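Long-range contacts in dihydrodipicolinate synthase (Rhodopseudomonas palustris, PDB 3DZ1), which probably catalyses the condensation of pyruvate with aspartate semialdehyde to 4-hydroxy-tetrahydrodipicolinate in lysine biosynthesis, as a TIM-barrel member of the DapA family: residues Gly105-Ser113 / Thr121-Glu129; Gly219-Val229 / Leu244-Glu255. All coordinates share one frame; numbering follows the deposited sequence.

Interaction 1: Gly105-Ser113 / Thr121-Glu129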
loop_
_atom_site.group_PDB
_atom_site.type_symbol
_atom_site.label_atom_id
_atom_site.label_comp_id
_atom_site.label_asym_id
_atom_site.label_seq_id
_atom_site.Cartn_x
_atom_site.Cartn_y
_atom_site.Cartn_z
ATOM N N GLY A 105 31.637 -6.673 1.882
ATOM C CA GLY A 105 30.775 -5.514 2.031
ATOM C C GLY A 105 29.390 -5.925 2.487
ATOM O O GLY A 105 29.144 -7.104 2.746
ATOM N N VAL A 106 28.479 -4.961 2.580
ATOM C CA VAL A 106 27.119 -5.243 3.022
ATOM C C VAL A 106 26.070 -4.703 2.053
ATOM O O VAL A 106 26.362 -3.843 1.222
ATOM C CB VAL A 106 26.862 -4.644 4.428
ATOM C CG1 VAL A 106 27.910 -5.156 5.408
ATOM C CG2 VAL A 106 26.891 -3.120 4.365
HETATM N N MSE A 107 24.846 -5.213 2.160
HETATM C CA MSE A 107 23.764 -4.765 1.291
HETATM C C MSE A 107 22.699 -4.054 2.114
HETATM O O MSE A 107 22.357 -4.490 3.217
HETATM C CB MSE A 107 23.145 -5.954 0.545
HETATM C CG MSE A 107 22.064 -5.553 -0.460
HETATM SE SE MSE A 107 21.417 -7.032 -1.567
HETATM C CE MSE A 107 20.336 -7.947 -0.255
ATOM N N ILE A 108 22.184 -2.951 1.583
ATOM C CA ILE A 108 21.163 -2.187 2.286
ATOM C C ILE A 108 19.962 -1.892 1.402
ATOM O O ILE A 108 20.096 -1.322 0.311
ATOM C CB ILE A 108 21.717 -0.835 2.807
ATOM C CG1 ILE A 108 22.984 -1.067 3.632
ATOM C CG2 ILE A 108 20.668 -0.147 3.682
ATOM C CD1 ILE A 108 23.676 0.224 4.058
ATOM N N ALA A 109 18.792 -2.296 1.881
ATOM C CA ALA A 109 17.541 -2.060 1.176
ATOM C C ALA A 109 16.813 -0.996 1.984
ATOM O O ALA A 109 17.014 -0.881 3.190
ATOM C CB ALA A 109 16.712 -3.338 1.118
ATOM N N PRO A 110 15.962 -0.197 1.330
ATOM C CA PRO A 110 15.238 0.843 2.061
ATOM C C PRO A 110 13.988 0.302 2.745
ATOM O O PRO A 110 13.431 -0.715 2.325
ATOM C CB PRO A 110 14.877 1.832 0.962
ATOM C CG PRO A 110 14.547 0.912 -0.174
ATOM C CD PRO A 110 15.682 -0.115 -0.115
ATOM N N PRO A 111 13.550 0.956 3.831
ATOM C CA PRO A 111 12.338 0.477 4.502
ATOM C C PRO A 111 11.190 0.675 3.507
ATOM O O PRO A 111 11.229 1.586 2.682
ATOM C CB PRO A 111 12.234 1.388 5.728
ATOM C CG PRO A 111 12.994 2.624 5.322
ATOM C CD PRO A 111 14.179 2.045 4.594
ATOM N N PRO A 112 10.151 -0.166 3.580
ATOM C CA PRO A 112 9.001 -0.080 2.671
ATOM C C PRO A 112 8.154 1.195 2.675
ATOM O O PRO A 112 7.346 1.398 1.769
ATOM C CB PRO A 112 8.182 -1.317 3.040
ATOM C CG PRO A 112 8.439 -1.445 4.515
ATOM C CD PRO A 112 9.934 -1.202 4.607
ATOM N N SER A 113 8.349 2.059 3.665
ATOM C CA SER A 113 7.554 3.282 3.767
ATOM C C SER A 113 8.063 4.503 3.003
ATOM O O SER A 113 7.300 5.435 2.756
ATOM C CB SER A 113 7.378 3.663 5.240
ATOM O OG SER A 113 8.622 3.989 5.837
ATOM N N THR A 121 16.888 9.580 -0.207
ATOM C CA THR A 121 18.281 9.993 -0.093
ATOM C C THR A 121 18.675 10.220 1.362
ATOM O O THR A 121 19.793 9.898 1.766
ATOM C CB THR A 121 18.573 11.263 -0.923
ATOM O OG1 THR A 121 17.660 12.303 -0.562
ATOM C CG2 THR A 121 18.434 10.961 -2.404
ATOM N N THR A 122 17.759 10.759 2.159
ATOM C CA THR A 122 18.057 10.988 3.563
ATOM C C THR A 122 18.296 9.673 4.297
ATOM O O THR A 122 19.233 9.561 5.087
ATOM C CB THR A 122 16.921 11.755 4.264
ATOM O OG1 THR A 122 16.932 13.113 3.817
ATOM C CG2 THR A 122 17.093 11.718 5.787
ATOM N N TYR A 123 17.451 8.680 4.038
ATOM C CA TYR A 123 17.597 7.394 4.703
ATOM C C TYR A 123 18.986 6.802 4.504
ATOM O O TYR A 123 19.635 6.369 5.459
ATOM C CB TYR A 123 16.569 6.383 4.192
ATOM C CG TYR A 123 16.767 5.029 4.823
ATOM C CD1 TYR A 123 16.362 4.789 6.134
ATOM C CD2 TYR A 123 17.452 4.017 4.149
ATOM C CE1 TYR A 123 16.638 3.578 6.764
ATOM C CE2 TYR A 123 17.737 2.801 4.772
ATOM C CZ TYR A 123 17.329 2.590 6.080
ATOM O OH TYR A 123 17.622 1.403 6.714
ATOM N N PHE A 124 19.442 6.774 3.260
ATOM C CA PHE A 124 20.742 6.200 2.983
ATOM C C PHE A 124 21.913 6.979 3.560
ATOM O O PHE A 124 22.942 6.391 3.879
ATOM C CB PHE A 124 20.880 5.947 1.482
ATOM C CG PHE A 124 20.076 4.764 1.024
ATOM C CD1 PHE A 124 20.416 3.482 1.446
ATOM C CD2 PHE A 124 18.925 4.933 0.263
ATOM C CE1 PHE A 124 19.622 2.387 1.125
ATOM C CE2 PHE A 124 18.122 3.845 -0.064
ATOM C CZ PHE A 124 18.472 2.571 0.371
ATOM N N ARG A 125 21.755 8.288 3.726
ATOM C CA ARG A 125 22.825 9.075 4.332
ATOM C C ARG A 125 22.877 8.680 5.811
ATOM O O ARG A 125 23.946 8.618 6.413
ATOM C CB ARG A 125 22.556 10.579 4.201
ATOM C CG ARG A 125 22.633 11.105 2.775
ATOM C CD ARG A 125 22.924 12.602 2.746
ATOM N NE ARG A 125 21.936 13.388 3.482
ATOM C CZ ARG A 125 20.744 13.742 3.008
ATOM N NH1 ARG A 125 20.374 13.389 1.782
ATOM N NH2 ARG A 125 19.917 14.451 3.765
ATOM N N GLN A 126 21.714 8.409 6.394
ATOM C CA GLN A 126 21.662 8.008 7.797
ATOM C C GLN A 126 22.182 6.581 7.924
ATOM O O GLN A 126 22.844 6.233 8.905
ATOM C CB GLN A 126 20.231 8.075 8.332
ATOM C CG GLN A 126 19.584 9.439 8.221
ATOM C CD GLN A 126 18.156 9.433 8.716
ATOM O OE1 GLN A 126 17.394 8.511 8.426
ATOM N NE2 GLN A 126 17.779 10.470 9.453
ATOM N N ALA A 127 21.876 5.763 6.921
ATOM C CA ALA A 127 22.301 4.367 6.901
ATOM C C ALA A 127 23.822 4.251 6.837
ATOM O O ALA A 127 24.415 3.465 7.572
ATOM C CB ALA A 127 21.663 3.643 5.714
ATOM N N THR A 128 24.454 5.036 5.965
ATOM C CA THR A 128 25.910 4.993 5.848
ATOM C C THR A 128 26.584 5.571 7.089
ATOM O O THR A 128 27.668 5.135 7.482
ATOM C CB THR A 128 26.419 5.754 4.598
ATOM O OG1 THR A 128 25.914 7.094 4.606
ATOM C CG2 THR A 128 25.980 5.047 3.324
ATOM N N GLU A 129 25.943 6.555 7.709
ATOM C CA GLU A 129 26.496 7.155 8.917
ATOM C C GLU A 129 26.499 6.086 10.005
ATOM O O GLU A 129 27.394 6.041 10.850
ATOM C CB GLU A 129 25.640 8.346 9.355
ATOM C CG GLU A 129 26.035 8.934 10.697
ATOM C CD GLU A 129 25.138 10.084 11.112
ATOM O OE1 GLU A 129 23.906 9.883 11.183
ATOM O OE2 GLU A 129 25.667 11.187 11.369
HETATM O O HOH W 1 17.083 -1.273 5.797
#
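Ile108, the last residue of strand 105-108, faces Ala127 of the antiparallel-running helix 121-129, the short strand and helix axes passing 11.0 Å apart at 150°. This is the strand-to-helix half of a beta-alpha-beta unit of the TIM barrel, completed by strand 137-141. A branched isoleucine suits the strand's outward side because its two arms reach different partners. CG2, anti to the backbone N, comes in at the edge of the Phe124 ring, 3.7 Å from Phe124 CE1, while Ile108 CD1 reaches the Ala127 methyl, 4.3 Å from its CB, a small side chain at the point where the two backbones face each other. Phe124 starts out along the helix flank, but its ring end turns toward the strand, where Phe124 CZ meets Pro110 CB at 3.7 Å. Trp137 lies against the same ring, joining it to the next strand.

Beyond the strand, Pro110 and Pro111 keep the chain extended with rigid, apolar rings. Tyr123, with CG anti to the backbone N (chi1 177°), offers a ring face to Pro111. Its hydroxyl is bridged to the chain by one water, which donates to Ala109 O at 2.6 Å and lies 2.9 Å from Tyr123 OH. A CH-pi contact closes the proline side: Pro111 CD sits over the middle of the Tyr123 ring, 3.5 Å from its centroid and 9° off the normal.

Interaction 2: Gly219-Val229 / Leu244-Glu255; sequences GYCFPDMLVDV and LFDAHLPLIRYE
Tyr220 OH and His248 ND1 share a 2.7 Å hydrogen bond, either being able to donate, at the middle of the contact between the loop and helix of 219-229 and helix 244-255. Segment 219-229 directly follows the last barrel strand, 215-218, whose Met217 is predicted to bind pyruvate; helix 244-255 is part of helix 238-255, the first of the C-terminal helices. The two rings meet rim to rim with planes at 87°, and His248 ND1 lies at the edge of the tyrosine ring, in its plane. Tyrosine suits the place because it joins a polar tip to broad faces: Ile252 CG1 packs over one face, 3.7 Å from the ring centroid, while Phe222 N lies over the opposite one. With Phe222, toward whose face the His248 edge is turned in an offset edge-to-face pair, the three rings form an aromatic cluster. Leu251 CD2 fills in at the edge of the Phe222 ring, 3.8 Å from Phe222 CE2, and Met225 CG, part of a selenomethionine, lies 3.4 Å from His248 NE2.

At the loop end, Glu255 stretches out from its helix, CG anti to the backbone N (chi1 -169°), and its OE1 accepts from Cys221 N at 3.1 Å through its syn lone pair. Glu255 OE2 forms a salt bridge with Arg265, on helix 260-271. At the far end Leu244 CD2 packs 3.6 Å from Asp228 CB and also touches Val229.

A phenylalanine in place of Tyr220 would probably leave His248 ND1 without this partner and its imidazole freer to turn. Two polar links thus cross a largely apolar interface: a hydroxyl-imidazole hydrogen bond at its middle, and a carboxylate whose charge is probably balanced by Arg265 while it fixes the backbone at Cys221.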
loop_
_atom_site.group_PDB
_atom_site.type_symbol
_atom_site.label_atom_id
_atom_site.label_comp_id
_atom_site.label_asym_id
_atom_site.label_seq_id
_atom_site.Cartn_x
_atom_site.Cartn_y
_atom_site.Cartn_z
ATOM N N GLY A 219 19.599 -16.011 -6.962
ATOM C CA GLY A 219 19.217 -17.030 -6.004
ATOM C C GLY A 219 18.741 -18.257 -6.774
ATOM O O GLY A 219 18.290 -19.239 -6.185
ATOM N N TYR A 220 18.844 -18.198 -8.102
ATOM C CA TYR A 220 18.430 -19.300 -8.973
ATOM C C TYR A 220 19.177 -20.589 -8.617
ATOM O O TYR A 220 20.391 -20.564 -8.384
ATOM C CB TYR A 220 18.689 -18.923 -10.437
ATOM C CG TYR A 220 18.238 -19.957 -11.445
ATOM C CD1 TYR A 220 16.942 -20.479 -11.412
ATOM C CD2 TYR A 220 19.102 -20.401 -12.444
ATOM C CE1 TYR A 220 16.521 -21.421 -12.353
ATOM C CE2 TYR A 220 18.692 -21.338 -13.388
ATOM C CZ TYR A 220 17.403 -21.844 -13.338
ATOM O OH TYR A 220 17.004 -22.769 -14.278
ATOM N N CYS A 221 18.451 -21.709 -8.587
ATOM C CA CYS A 221 19.033 -23.003 -8.228
ATOM C C CYS A 221 20.096 -23.560 -9.174
ATOM O O CYS A 221 20.661 -24.623 -8.918
ATOM C CB CYS A 221 17.926 -24.048 -8.003
ATOM S SG CYS A 221 16.772 -24.276 -9.366
ATOM N N PHE A 222 20.363 -22.855 -10.271
ATOM C CA PHE A 222 21.408 -23.268 -11.199
ATOM C C PHE A 222 22.333 -22.082 -11.436
ATOM O O PHE A 222 22.472 -21.592 -12.558
ATOM C CB PHE A 222 20.816 -23.765 -12.516
ATOM C CG PHE A 222 20.297 -25.170 -12.443
ATOM C CD1 PHE A 222 21.160 -26.252 -12.593
ATOM C CD2 PHE A 222 18.951 -25.416 -12.180
ATOM C CE1 PHE A 222 20.691 -27.562 -12.481
ATOM C CE2 PHE A 222 18.472 -26.722 -12.067
ATOM C CZ PHE A 222 19.345 -27.797 -12.217
ATOM N N PRO A 223 22.977 -21.595 -10.365
ATOM C CA PRO A 223 23.881 -20.455 -10.520
ATOM C C PRO A 223 25.015 -20.839 -11.456
ATOM O O PRO A 223 25.581 -19.987 -12.140
ATOM C CB PRO A 223 24.350 -20.190 -9.091
ATOM C CG PRO A 223 24.338 -21.562 -8.482
ATOM C CD PRO A 223 23.039 -22.134 -8.995
ATOM N N ASP A 224 25.333 -22.133 -11.484
ATOM C CA ASP A 224 26.389 -22.635 -12.345
ATOM C C ASP A 224 26.071 -22.375 -13.819
ATOM O O ASP A 224 26.971 -22.066 -14.609
ATOM C CB ASP A 224 26.639 -24.137 -12.074
ATOM C CG ASP A 224 25.361 -24.977 -12.077
ATOM O OD1 ASP A 224 24.327 -24.527 -11.543
ATOM O OD2 ASP A 224 25.400 -26.115 -12.594
HETATM N N MSE A 225 24.796 -22.463 -14.190
HETATM C CA MSE A 225 24.416 -22.221 -15.575
HETATM C C MSE A 225 24.308 -20.731 -15.895
HETATM O O MSE A 225 24.540 -20.323 -17.030
HETATM C CB MSE A 225 23.107 -22.939 -15.904
HETATM C CG MSE A 225 23.221 -24.461 -15.861
HETATM SE SE MSE A 225 24.579 -25.190 -17.066
HETATM C CE MSE A 225 26.034 -25.374 -15.814
ATOM N N LEU A 226 23.951 -19.911 -14.912
ATOM C CA LEU A 226 23.878 -18.480 -15.168
ATOM C C LEU A 226 25.302 -17.935 -15.313
ATOM O O LEU A 226 25.520 -16.901 -15.950
ATOM C CB LEU A 226 23.120 -17.756 -14.050
ATOM C CG LEU A 226 21.635 -18.121 -13.928
ATOM C CD1 LEU A 226 20.949 -17.131 -12.992
ATOM C CD2 LEU A 226 20.965 -18.090 -15.301
ATOM N N VAL A 227 26.273 -18.641 -14.730
ATOM C CA VAL A 227 27.675 -18.242 -14.848
ATOM C C VAL A 227 27.994 -18.244 -16.346
ATOM O O VAL A 227 28.645 -17.327 -16.866
ATOM C CB VAL A 227 28.626 -19.246 -14.126
ATOM C CG1 VAL A 227 30.063 -19.041 -14.598
ATOM C CG2 VAL A 227 28.553 -19.051 -12.615
ATOM N N ASP A 228 27.519 -19.280 -17.039
ATOM C CA ASP A 228 27.738 -19.402 -18.478
ATOM C C ASP A 228 26.941 -18.360 -19.253
ATOM O O ASP A 228 27.424 -17.826 -20.250
ATOM C CB ASP A 228 27.367 -20.807 -18.971
ATOM C CG ASP A 228 28.315 -21.879 -18.455
ATOM O OD1 ASP A 228 29.533 -21.609 -18.392
ATOM O OD2 ASP A 228 27.849 -22.991 -18.124
ATOM N N VAL A 229 25.716 -18.077 -18.813
ATOM C CA VAL A 229 24.910 -17.068 -19.495
ATOM C C VAL A 229 25.646 -15.728 -19.431
ATOM O O VAL A 229 25.719 -14.999 -20.423
ATOM C CB VAL A 229 23.517 -16.899 -18.841
ATOM C CG1 VAL A 229 22.819 -15.672 -19.417
ATOM C CG2 VAL A 229 22.676 -18.140 -19.082
ATOM N N LEU A 244 20.813 -20.641 -24.116
ATOM C CA LEU A 244 20.983 -21.206 -22.783
ATOM C C LEU A 244 20.001 -20.580 -21.805
ATOM O O LEU A 244 19.394 -21.278 -20.990
ATOM C CB LEU A 244 22.418 -20.989 -22.293
ATOM C CG LEU A 244 22.742 -21.509 -20.890
ATOM C CD1 LEU A 244 22.427 -23.000 -20.803
ATOM C CD2 LEU A 244 24.211 -21.245 -20.578
ATOM N N PHE A 245 19.839 -19.264 -21.887
ATOM C CA PHE A 245 18.906 -18.582 -21.003
ATOM C C PHE A 245 17.495 -19.135 -21.230
ATOM O O PHE A 245 16.808 -19.515 -20.285
ATOM C CB PHE A 245 18.922 -17.068 -21.264
ATOM C CG PHE A 245 17.989 -16.295 -20.380
ATOM C CD1 PHE A 245 18.338 -15.996 -19.064
ATOM C CD2 PHE A 245 16.744 -15.889 -20.852
ATOM C CE1 PHE A 245 17.456 -15.303 -18.231
ATOM C CE2 PHE A 245 15.856 -15.198 -20.029
ATOM C CZ PHE A 245 16.215 -14.904 -18.715
ATOM N N ASP A 246 17.079 -19.190 -22.493
ATOM C CA ASP A 246 15.745 -19.681 -22.847
ATOM C C ASP A 246 15.463 -21.094 -22.363
ATOM O O ASP A 246 14.308 -21.444 -22.085
ATOM C CB ASP A 246 15.538 -19.625 -24.363
ATOM C CG ASP A 246 15.391 -18.210 -24.879
ATOM O OD1 ASP A 246 15.388 -17.266 -24.056
ATOM O OD2 ASP A 246 15.270 -18.043 -26.108
ATOM N N ALA A 247 16.508 -21.912 -22.288
ATOM C CA ALA A 247 16.364 -23.282 -21.826
ATOM C C ALA A 247 16.065 -23.272 -20.331
ATOM O O ALA A 247 15.377 -24.151 -19.816
ATOM C CB ALA A 247 17.643 -24.075 -22.111
ATOM N N HIS A 248 16.574 -22.262 -19.637
ATOM C CA HIS A 248 16.352 -22.144 -18.201
ATOM C C HIS A 248 15.154 -21.285 -17.821
ATOM O O HIS A 248 14.652 -21.382 -16.709
ATOM C CB HIS A 248 17.611 -21.590 -17.530
ATOM C CG HIS A 248 18.687 -22.613 -17.354
ATOM N ND1 HIS A 248 18.801 -23.380 -16.214
ATOM C CD2 HIS A 248 19.637 -23.062 -18.207
ATOM C CE1 HIS A 248 19.773 -24.260 -16.374
ATOM N NE2 HIS A 248 20.296 -24.089 -17.576
ATOM N N LEU A 249 14.681 -20.460 -18.744
ATOM C CA LEU A 249 13.566 -19.569 -18.436
ATOM C C LEU A 249 12.332 -20.239 -17.827
ATOM O O LEU A 249 11.710 -19.681 -16.921
ATOM C CB LEU A 249 13.174 -18.769 -19.681
ATOM C CG LEU A 249 12.166 -17.643 -19.437
ATOM C CD1 LEU A 249 12.684 -16.707 -18.346
ATOM C CD2 LEU A 249 11.935 -16.881 -20.736
ATOM N N PRO A 250 11.954 -21.433 -18.311
ATOM C CA PRO A 250 10.775 -22.080 -17.727
ATOM C C PRO A 250 10.931 -22.298 -16.222
ATOM O O PRO A 250 10.000 -22.056 -15.457
ATOM C CB PRO A 250 10.686 -23.393 -18.502
ATOM C CG PRO A 250 11.170 -22.990 -19.858
ATOM C CD PRO A 250 12.403 -22.157 -19.514
ATOM N N LEU A 251 12.110 -22.747 -15.797
ATOM C CA LEU A 251 12.362 -22.985 -14.377
ATOM C C LEU A 251 12.637 -21.677 -13.657
ATOM O O LEU A 251 12.252 -21.502 -12.505
ATOM C CB LEU A 251 13.536 -23.950 -14.189
ATOM C CG LEU A 251 13.882 -24.317 -12.744
ATOM C CD1 LEU A 251 12.673 -24.949 -12.065
ATOM C CD2 LEU A 251 15.073 -25.275 -12.736
ATOM N N ILE A 252 13.316 -20.753 -14.327
ATOM C CA ILE A 252 13.588 -19.456 -13.727
ATOM C C ILE A 252 12.258 -18.804 -13.348
ATOM O O ILE A 252 12.100 -18.288 -12.238
ATOM C CB ILE A 252 14.339 -18.526 -14.716
ATOM C CG1 ILE A 252 15.790 -18.991 -14.852
ATOM C CG2 ILE A 252 14.253 -17.072 -14.245
ATOM C CD1 ILE A 252 16.581 -18.269 -15.932
ATOM N N ARG A 253 11.292 -18.831 -14.261
ATOM C CA ARG A 253 10.006 -18.211 -13.965
ATOM C C ARG A 253 9.192 -18.979 -12.931
ATOM O O ARG A 253 8.437 -18.374 -12.171
ATOM C CB ARG A 253 9.186 -17.992 -15.248
ATOM C CG ARG A 253 8.782 -19.235 -15.979
ATOM C CD ARG A 253 7.487 -19.838 -15.438
ATOM N NE ARG A 253 7.451 -21.247 -15.791
ATOM C CZ ARG A 253 6.450 -21.858 -16.413
ATOM N NH1 ARG A 253 5.362 -21.187 -16.762
ATOM N NH2 ARG A 253 6.557 -23.147 -16.698
ATOM N N TYR A 254 9.346 -20.298 -12.882
ATOM C CA TYR A 254 8.600 -21.084 -11.897
ATOM C C TYR A 254 9.102 -20.734 -10.495
ATOM O O TYR A 254 8.312 -20.591 -9.560
ATOM C CB TYR A 254 8.771 -22.590 -12.139
ATOM C CG TYR A 254 7.721 -23.430 -11.435
ATOM C CD1 TYR A 254 6.556 -23.822 -12.093
ATOM C CD2 TYR A 254 7.870 -23.789 -10.092
ATOM C CE1 TYR A 254 5.562 -24.553 -11.431
ATOM C CE2 TYR A 254 6.885 -24.512 -9.423
ATOM C CZ TYR A 254 5.734 -24.891 -10.096
ATOM O OH TYR A 254 4.751 -25.592 -9.433
ATOM N N GLU A 255 10.418 -20.588 -10.359
ATOM C CA GLU A 255 11.033 -20.256 -9.075
ATOM C C GLU A 255 10.767 -18.799 -8.703
ATOM O O GLU A 255 10.832 -18.423 -7.529
ATOM C CB GLU A 255 12.546 -20.490 -9.139
ATOM C CG GLU A 255 13.239 -20.433 -7.787
ATOM C CD GLU A 255 14.753 -20.381 -7.901
ATOM O OE1 GLU A 255 15.343 -21.308 -8.487
ATOM O OE2 GLU A 255 15.356 -19.410 -7.399
#

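How the interactions relate
From the N terminus, the chain first reaches interaction 1, where it leaves strand 105-108 and after a short turn enters helix 117-131, covering the strand it has just left; only seven residues, four of them helical, separate the two segments. Strands 137-141 to 215-218 follow before interaction 2 begins beyond the last barrel strand; there fourteen mostly helical residues separate 219-229 from 244-255, and the chain doubles back as a helical hairpin. The two loops come in series, neither nesting nor crossing. The centres of interactions 1 and 2 lie about 30 Å apart, on opposite sides of the chain's centre. Interaction 1 joins a barrel strand to the helix that covers it from outside, whereas interaction 2 ties the barrel's final helix to the C-terminal helices.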